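Folylpolyglutamate synthase (FolC) (Helicobacter pylori, PDB 6K8C) probably adds glutamate to dihydropteroate and then, one residue at a time, to reduced folates, spending ATP at each step to build folylpolyglutamates. Local coordinates at residues Y230-F239 and L263-R274. Numbering follows the deposited sequence.
Sequences YIERYHLARF and LKNLKPLNLIGR. With CIT (citric acid), chain B.
Three rings of 230-239 each take an aliphatic carbon of 263-274 on one face. L269 CD2 sits 3.5 Å from the centroid of the F239 ring and almost on its normal, while R238 CG lies over the centre of the other face, so the phenyl is sandwiched. P268 CB comes over the Y234 ring, 3.9 Å from its centroid, with R233 CG covering the opposite face. The third, L266 CD2, approaches the Y230 ring off-centre, and the two side chains cross at about a right angle. L236 CD2 lies 3.4 Å from L269 O, and L271 CD1 reaches F239 CE1.

Among the polar contacts, the Y230 hydroxyl donates to K267 O at 2.7 Å. CG anti to the backbone N (chi1 169°) carries the ring toward 263-274, where K267 O lies near the ring plane. R233 NH2 makes a weak bond to L263 O at 3.4 Å. Water 1 lies within bonding reach of Y234 OH and the carbonyls of K264 and L266, and takes a weak bond from R233 NH2; it has too few protons for every acceptor around it.

At the other end R274 CG packs on a face of the R238 guanidinium, 3.7 Å from R238 NH2, and R238 NE is held in a salt bridge by D285. R238 NH1 to O6 and R274 NH2 to O7 of citrate, probably from the crystallisation liquor, are weak bonds, both 3.5 Å long and nearly straight; G57 and S60 bind it as well.

A Schellman motif, with H235 at positive phi, turns the chain out of the helix and, with the turn L236-F239, brings F239 against L269. Apolar contacts and carbonyl-directed bonds thus hold the segment before strand 276-279 against helix 225-234 and the turn after it; L269 and L271 also rest on helix 58-70. The two arginines probably attract an anion, although D285 offsets part of R238's charge.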
ATOM      1  N   TYR A 230       1.122  -3.281 -21.963  1.00 28.56           N
ATOM      2  CA  TYR A 230       2.119  -3.040 -20.925  1.00 29.51           C
ATOM      3  C   TYR A 230       2.154  -4.186 -19.922  1.00 28.93           C
ATOM      4  O   TYR A 230       3.230  -4.671 -19.552  1.00 33.68           O
ATOM      5  CB  TYR A 230       1.823  -1.711 -20.227  1.00 29.05           C
ATOM      6  CG  TYR A 230       2.619  -1.481 -18.960  1.00 29.63           C
ATOM      7  CD1 TYR A 230       3.901  -0.954 -19.009  1.00 28.63           C
ATOM      8  CD2 TYR A 230       2.086  -1.795 -17.717  1.00 26.32           C
ATOM      9  CE1 TYR A 230       4.635  -0.742 -17.844  1.00 30.97           C
ATOM     10  CE2 TYR A 230       2.805  -1.581 -16.553  1.00 28.07           C
ATOM     11  CZ  TYR A 230       4.080  -1.065 -16.621  1.00 27.18           C
ATOM     12  OH  TYR A 230       4.793  -0.854 -15.455  1.00 31.22           O
ATOM     13  N   ILE A 231       0.980  -4.646 -19.483  1.00 29.51           N
ATOM     14  CA  ILE A 231       0.926  -5.717 -18.491  1.00 30.75           C
ATOM     15  C   ILE A 231       1.512  -7.009 -19.054  1.00 38.81           C
ATOM     16  O   ILE A 231       2.275  -7.708 -18.377  1.00 37.62           O
ATOM     17  CB  ILE A 231      -0.520  -5.919 -17.997  1.00 34.49           C
ATOM     18  CG1 ILE A 231      -1.013  -4.684 -17.234  1.00 31.18           C
ATOM     19  CG2 ILE A 231      -0.604  -7.141 -17.103  1.00 41.58           C
ATOM     20  CD1 ILE A 231      -0.297  -4.444 -15.915  1.00 38.60           C
ATOM     21  N   GLU A 232       1.168  -7.352 -20.298  1.00 37.25           N
ATOM     22  CA  GLU A 232       1.663  -8.603 -20.871  1.00 42.50           C
ATOM     23  C   GLU A 232       3.161  -8.534 -21.150  1.00 42.90           C
ATOM     24  O   GLU A 232       3.888  -9.509 -20.928  1.00 46.49           O
ATOM     25  CB  GLU A 232       0.908  -8.946 -22.159  1.00 38.53           C
ATOM     26  CG  GLU A 232      -0.628  -8.969 -22.091  1.00 51.36           C
ATOM     27  CD  GLU A 232      -1.204  -9.265 -20.711  1.00 72.50           C
ATOM     28  OE1 GLU A 232      -2.035  -8.455 -20.235  1.00 54.57           O
ATOM     29  OE2 GLU A 232      -0.855 -10.309 -20.116  1.00 66.95           O
ATOM     30  N   ARG A 233       3.635  -7.386 -21.639  1.00 40.09           N
ATOM     31  CA  ARG A 233       5.041  -7.232 -21.999  1.00 46.03           C
ATOM     32  C   ARG A 233       5.969  -7.481 -20.812  1.00 47.84           C
ATOM     33  O   ARG A 233       7.086  -7.975 -20.993  1.00 49.39           O
ATOM     34  CB  ARG A 233       5.248  -5.836 -22.589  1.00 48.82           C
ATOM     35  CG  ARG A 233       6.644  -5.255 -22.506  1.00 53.38           C
ATOM     36  CD  ARG A 233       6.585  -3.756 -22.770  1.00 41.04           C
ATOM     37  NE  ARG A 233       5.491  -3.424 -23.682  1.00 49.75           N
ATOM     38  CZ  ARG A 233       4.802  -2.286 -23.651  1.00 51.40           C
ATOM     39  NH1 ARG A 233       3.824  -2.084 -24.525  1.00 45.52           N
ATOM     40  NH2 ARG A 233       5.083  -1.352 -22.749  1.00 44.75           N
ATOM     41  N   TYR A 234       5.519  -7.184 -19.595  1.00 43.02           N
ATOM     42  CA  TYR A 234       6.341  -7.340 -18.401  1.00 43.74           C
ATOM     43  C   TYR A 234       5.842  -8.436 -17.467  1.00 43.13           C
ATOM     44  O   TYR A 234       6.385  -8.588 -16.364  1.00 47.52           O
ATOM     45  CB  TYR A 234       6.434  -6.009 -17.650  1.00 36.90           C
ATOM     46  CG  TYR A 234       7.224  -4.968 -18.404  1.00 42.64           C
ATOM     47  CD1 TYR A 234       8.537  -5.216 -18.786  1.00 37.11           C
ATOM     48  CD2 TYR A 234       6.657  -3.744 -18.747  1.00 41.91           C
ATOM     49  CE1 TYR A 234       9.267  -4.278 -19.479  1.00 37.92           C
ATOM     50  CE2 TYR A 234       7.381  -2.796 -19.442  1.00 47.72           C
ATOM     51  CZ  TYR A 234       8.688  -3.068 -19.805  1.00 47.03           C
ATOM     52  OH  TYR A 234       9.423  -2.134 -20.499  1.00 51.94           O
ATOM     53  N   HIS A 235       4.833  -9.209 -17.884  1.00 43.10           N
ATOM     54  CA  HIS A 235       4.279 -10.288 -17.066  1.00 48.44           C
ATOM     55  C   HIS A 235       3.892  -9.786 -15.673  1.00 42.96           C
ATOM     56  O   HIS A 235       4.210 -10.397 -14.649  1.00 47.54           O
ATOM     57  CB  HIS A 235       5.254 -11.463 -16.988  1.00 53.04           C
ATOM     58  CG  HIS A 235       5.664 -11.996 -18.329  1.00 59.54           C
ATOM     59  ND1 HIS A 235       6.901 -12.559 -18.564  1.00 72.96           N
ATOM     60  CD2 HIS A 235       5.001 -12.044 -19.510  1.00 64.98           C
ATOM     61  CE1 HIS A 235       6.980 -12.935 -19.829  1.00 74.10           C
ATOM     62  NE2 HIS A 235       5.840 -12.633 -20.425  1.00 66.72           N
ATOM     63  N   LEU A 236       3.194  -8.651 -15.642  1.00 35.88           N
ATOM     64  CA  LEU A 236       2.759  -8.013 -14.402  1.00 36.76           C
ATOM     65  C   LEU A 236       1.355  -8.428 -13.993  1.00 41.25           C
ATOM     66  O   LEU A 236       0.574  -7.581 -13.552  1.00 40.70           O
ATOM     67  CB  LEU A 236       2.852  -6.494 -14.540  1.00 36.04           C
ATOM     68  CG  LEU A 236       4.239  -5.871 -14.701  1.00 41.07           C
ATOM     69  CD1 LEU A 236       4.135  -4.407 -15.099  1.00 33.54           C
ATOM     70  CD2 LEU A 236       5.059  -6.024 -13.426  1.00 37.70           C
ATOM     71  N   ALA A 237       1.008  -9.714 -14.106  1.00 42.54           N
ATOM     72  CA  ALA A 237      -0.296 -10.176 -13.640  1.00 46.30           C
ATOM     73  C   ALA A 237      -0.485  -9.970 -12.144  1.00 34.91           C
ATOM     74  O   ALA A 237      -1.619 -10.055 -11.655  1.00 34.69           O
ATOM     75  CB  ALA A 237      -0.492 -11.653 -13.979  1.00 55.08           C
ATOM     76  N   ARG A 238       0.599  -9.704 -11.409  1.00 38.31           N
ATOM     77  CA  ARG A 238       0.485  -9.453  -9.978  1.00 31.95           C
ATOM     78  C   ARG A 238      -0.398  -8.246  -9.685  1.00 30.31           C
ATOM     79  O   ARG A 238      -1.036  -8.183  -8.627  1.00 33.71           O
ATOM     80  CB  ARG A 238       1.882  -9.260  -9.375  1.00 31.42           C
ATOM     81  CG  ARG A 238       1.897  -8.859  -7.907  1.00 33.52           C
ATOM     82  CD  ARG A 238       1.243  -9.936  -7.071  1.00 35.41           C
ATOM     83  NE  ARG A 238       1.174  -9.610  -5.647  1.00 34.90           N
ATOM     84  CZ  ARG A 238       0.304  -8.761  -5.111  1.00 34.96           C
ATOM     85  NH1 ARG A 238      -0.569  -8.115  -5.879  1.00 37.19           N
ATOM     86  NH2 ARG A 238       0.306  -8.554  -3.804  1.00 33.83           N
ATOM     87  N   PHE A 239      -0.473  -7.293 -10.609  1.00 30.49           N
ATOM     88  CA  PHE A 239      -1.206  -6.053 -10.392  1.00 34.72           C
ATOM     89  C   PHE A 239      -2.414  -5.983 -11.319  1.00 35.15           C
ATOM     90  O   PHE A 239      -2.301  -6.265 -12.515  1.00 36.82           O
ATOM     91  CB  PHE A 239      -0.292  -4.849 -10.609  1.00 31.16           C
ATOM     92  CG  PHE A 239       0.972  -4.907  -9.806  1.00 31.16           C
ATOM     93  CD1 PHE A 239       0.953  -4.676  -8.442  1.00 37.06           C
ATOM     94  CD2 PHE A 239       2.180  -5.207 -10.414  1.00 34.40           C
ATOM     95  CE1 PHE A 239       2.121  -4.729  -7.694  1.00 33.39           C
ATOM     96  CE2 PHE A 239       3.351  -5.266  -9.671  1.00 45.06           C
ATOM     97  CZ  PHE A 239       3.318  -5.027  -8.309  1.00 37.20           C
ATOM     98  N   LEU A 263       2.756   5.026 -22.015  1.00 32.77           N
ATOM     99  CA  LEU A 263       2.916   3.625 -21.652  1.00 30.74           C
ATOM    100  C   LEU A 263       4.053   2.942 -22.400  1.00 41.77           C
ATOM    101  O   LEU A 263       4.558   1.919 -21.927  1.00 33.30           O
ATOM    102  CB  LEU A 263       1.616   2.862 -21.902  1.00 32.59           C
ATOM    103  CG  LEU A 263       0.451   3.299 -21.020  1.00 38.22           C
ATOM    104  CD1 LEU A 263      -0.706   2.333 -21.158  1.00 31.92           C
ATOM    105  CD2 LEU A 263       0.902   3.426 -19.568  1.00 33.10           C
ATOM    106  N   LYS A 264       4.468   3.481 -23.548  1.00 38.76           N
ATOM    107  CA  LYS A 264       5.470   2.798 -24.359  1.00 45.03           C
ATOM    108  C   LYS A 264       6.797   2.683 -23.622  1.00 48.98           C
ATOM    109  O   LYS A 264       7.469   1.648 -23.695  1.00 53.11           O
ATOM    110  CB  LYS A 264       5.654   3.526 -25.691  1.00 49.95           C
ATOM    111  CG  LYS A 264       5.131   2.744 -26.886  1.00 62.44           C
ATOM    112  CD  LYS A 264       4.736   3.662 -28.030  1.00 62.05           C
ATOM    113  CE  LYS A 264       3.791   2.959 -28.993  1.00 67.04           C
ATOM    114  NZ  LYS A 264       3.045   3.925 -29.850  1.00 73.10           N
ATOM    115  N   ASN A 265       7.186   3.727 -22.892  1.00 42.90           N
ATOM    116  CA  ASN A 265       8.446   3.737 -22.161  1.00 50.66           C
ATOM    117  C   ASN A 265       8.256   3.644 -20.652  1.00 42.21           C
ATOM    118  O   ASN A 265       9.210   3.876 -19.905  1.00 42.29           O
ATOM    119  CB  ASN A 265       9.250   4.990 -22.512  1.00 51.62           C
ATOM    120  CG  ASN A 265       9.495   5.121 -23.998  1.00 57.73           C
ATOM    121  OD1 ASN A 265       9.705   4.127 -24.693  1.00 55.12           O
ATOM    122  ND2 ASN A 265       9.465   6.351 -24.498  1.00 69.12           N
ATOM    123  N   LEU A 266       7.054   3.323 -20.183  1.00 40.69           N
ATOM    124  CA  LEU A 266       6.848   3.133 -18.754  1.00 37.42           C
ATOM    125  C   LEU A 266       7.640   1.921 -18.284  1.00 42.21           C
ATOM    126  O   LEU A 266       7.558   0.845 -18.883  1.00 34.71           O
ATOM    127  CB  LEU A 266       5.362   2.955 -18.446  1.00 34.72           C
ATOM    128  CG  LEU A 266       4.976   2.787 -16.974  1.00 35.84           C
ATOM    129  CD1 LEU A 266       5.372   4.018 -16.170  1.00 41.05           C
ATOM    130  CD2 LEU A 266       3.483   2.508 -16.829  1.00 29.69           C
ATOM    131  N   LYS A 267       8.428   2.103 -17.225  1.00 36.56           N
ATOM    132  CA  LYS A 267       9.214   1.011 -16.686  1.00 29.85           C
ATOM    133  C   LYS A 267       8.298   0.003 -15.995  1.00 30.48           C
ATOM    134  O   LYS A 267       7.183   0.338 -15.590  1.00 34.03           O
ATOM    135  CB  LYS A 267      10.264   1.544 -15.706  1.00 34.12           C
ATOM    136  CG  LYS A 267       9.682   2.082 -14.407  1.00 31.94           C
ATOM    137  CD  LYS A 267      10.760   2.282 -13.345  1.00 39.85           C
ATOM    138  CE  LYS A 267      11.746   3.351 -13.764  1.00 37.53           C
ATOM    139  NZ  LYS A 267      12.788   3.582 -12.718  1.00 49.98           N
ATOM    140  N   PRO A 268       8.737  -1.250 -15.872  1.00 35.85           N
ATOM    141  CA  PRO A 268       7.907  -2.249 -15.185  1.00 34.31           C
ATOM    142  C   PRO A 268       7.712  -1.889 -13.721  1.00 35.27           C
ATOM    143  O   PRO A 268       8.653  -1.491 -13.028  1.00 32.15           O
ATOM    144  CB  PRO A 268       8.707  -3.548 -15.343  1.00 36.99           C
ATOM    145  CG  PRO A 268      10.103  -3.113 -15.637  1.00 44.02           C
ATOM    146  CD  PRO A 268       9.976  -1.834 -16.408  1.00 37.66           C
ATOM    147  N   LEU A 269       6.473  -2.032 -13.249  1.00 35.90           N
ATOM    148  CA  LEU A 269       6.160  -1.717 -11.862  1.00 34.55           C
ATOM    149  C   LEU A 269       6.753  -2.765 -10.934  1.00 41.76           C
ATOM    150  O   LEU A 269       6.558  -3.969 -11.126  1.00 32.96           O
ATOM    151  CB  LEU A 269       4.647  -1.635 -11.646  1.00 30.57           C
ATOM    152  CG  LEU A 269       4.251  -1.498 -10.171  1.00 33.96           C
ATOM    153  CD1 LEU A 269       4.776  -0.185  -9.603  1.00 36.78           C
ATOM    154  CD2 LEU A 269       2.744  -1.610  -9.967  1.00 42.69           C
ATOM    155  N   ASN A 270       7.474  -2.300  -9.921  1.00 34.76           N
ATOM    156  CA  ASN A 270       8.014  -3.155  -8.877  1.00 41.84           C
ATOM    157  C   ASN A 270       7.687  -2.526  -7.534  1.00 40.65           C
ATOM    158  O   ASN A 270       7.987  -1.349  -7.307  1.00 48.31           O
ATOM    159  CB  ASN A 270       9.528  -3.336  -9.031  1.00 52.23           C
ATOM    160  CG  ASN A 270      10.157  -4.014  -7.831  1.00 54.97           C
ATOM    161  OD1 ASN A 270      10.576  -3.356  -6.882  1.00 55.43           O
ATOM    162  ND2 ASN A 270      10.230  -5.340  -7.871  1.00 57.04           N
ATOM    163  N   LEU A 271       7.055  -3.296  -6.658  1.00 34.82           N
ATOM    164  CA  LEU A 271       6.773  -2.865  -5.299  1.00 34.75           C
ATOM    165  C   LEU A 271       7.454  -3.814  -4.331  1.00 40.68           C
ATOM    166  O   LEU A 271       7.427  -5.033  -4.521  1.00 31.53           O
ATOM    167  CB  LEU A 271       5.273  -2.828  -5.010  1.00 32.99           C
ATOM    168  CG  LEU A 271       4.449  -1.741  -5.689  1.00 41.86           C
ATOM    169  CD1 LEU A 271       2.980  -1.895  -5.312  1.00 34.61           C
ATOM    170  CD2 LEU A 271       4.979  -0.364  -5.310  1.00 37.62           C
ATOM    171  N   ILE A 272       8.080  -3.244  -3.299  1.00 36.66           N
ATOM    172  CA  ILE A 272       8.721  -4.064  -2.283  1.00 37.58           C
ATOM    173  C   ILE A 272       7.668  -4.908  -1.577  1.00 30.45           C
ATOM    174  O   ILE A 272       6.587  -4.423  -1.220  1.00 36.06           O
ATOM    175  CB  ILE A 272       9.498  -3.174  -1.298  1.00 32.18           C
ATOM    176  CG1 ILE A 272      10.741  -2.596  -1.983  1.00 34.66           C
ATOM    177  CG2 ILE A 272       9.886  -3.954  -0.049  1.00 36.14           C
ATOM    178  CD1 ILE A 272      11.302  -1.350  -1.308  1.00 31.47           C
ATOM    179  N   GLY A 273       7.977  -6.185  -1.382  1.00 31.18           N
ATOM    180  CA  GLY A 273       7.055  -7.077  -0.715  1.00 34.61           C
ATOM    181  C   GLY A 273       5.972  -7.647  -1.598  1.00 36.11           C
ATOM    182  O   GLY A 273       5.060  -8.302  -1.085  1.00 35.02           O
ATOM    183  N   ARG A 274       6.034  -7.409  -2.905  1.00 28.39           N
ATOM    184  CA  ARG A 274       5.101  -7.981  -3.869  1.00 31.89           C
ATOM    185  C   ARG A 274       5.901  -8.853  -4.823  1.00 37.48           C
ATOM    186  O   ARG A 274       6.745  -8.341  -5.566  1.00 35.44           O
ATOM    187  CB  ARG A 274       4.351  -6.891  -4.642  1.00 37.97           C
ATOM    188  CG  ARG A 274       3.167  -6.286  -3.902  1.00 37.17           C
ATOM    189  CD  ARG A 274       3.620  -5.328  -2.812  1.00 37.52           C
ATOM    190  NE  ARG A 274       2.535  -4.459  -2.372  1.00 40.42           N
ATOM    191  CZ  ARG A 274       2.697  -3.390  -1.599  1.00 41.78           C
ATOM    192  NH1 ARG A 274       3.906  -3.054  -1.172  1.00 47.58           N
ATOM    193  NH2 ARG A 274       1.648  -2.657  -1.252  1.00 59.92           N
TER
HETATM  194  C1  CIT B 501      -2.042  -6.122  -1.384  1.00 59.85           C
HETATM  195  O1  CIT B 501      -2.423  -5.421  -0.420  1.00 71.54           O
HETATM  196  O2  CIT B 501      -2.646  -7.185  -1.640  1.00 61.07           O
HETATM  197  C2  CIT B 501      -0.876  -5.667  -2.225  1.00 52.92           C
HETATM  198  C3  CIT B 501      -1.433  -4.598  -3.152  1.00 66.18           C
HETATM  199  O7  CIT B 501      -1.553  -3.368  -2.392  1.00 58.83           O
HETATM  200  C4  CIT B 501      -0.582  -4.333  -4.378  1.00 56.75           C
HETATM  201  C5  CIT B 501      -1.387  -3.281  -5.096  1.00 57.83           C
HETATM  202  O3  CIT B 501      -1.471  -2.132  -4.606  1.00 39.54           O
HETATM  203  O4  CIT B 501      -2.004  -3.565  -6.153  1.00 47.16           O
HETATM  204  C6  CIT B 501      -2.807  -5.023  -3.653  1.00 61.84           C
HETATM  205  O5  CIT B 501      -3.854  -4.451  -3.266  1.00 58.04           O
HETATM  206  O6  CIT B 501      -2.894  -5.973  -4.465  1.00 62.90           O
HETATM  207  O   HOH W   1       7.224  -0.023 -21.275  1.00 47.40           O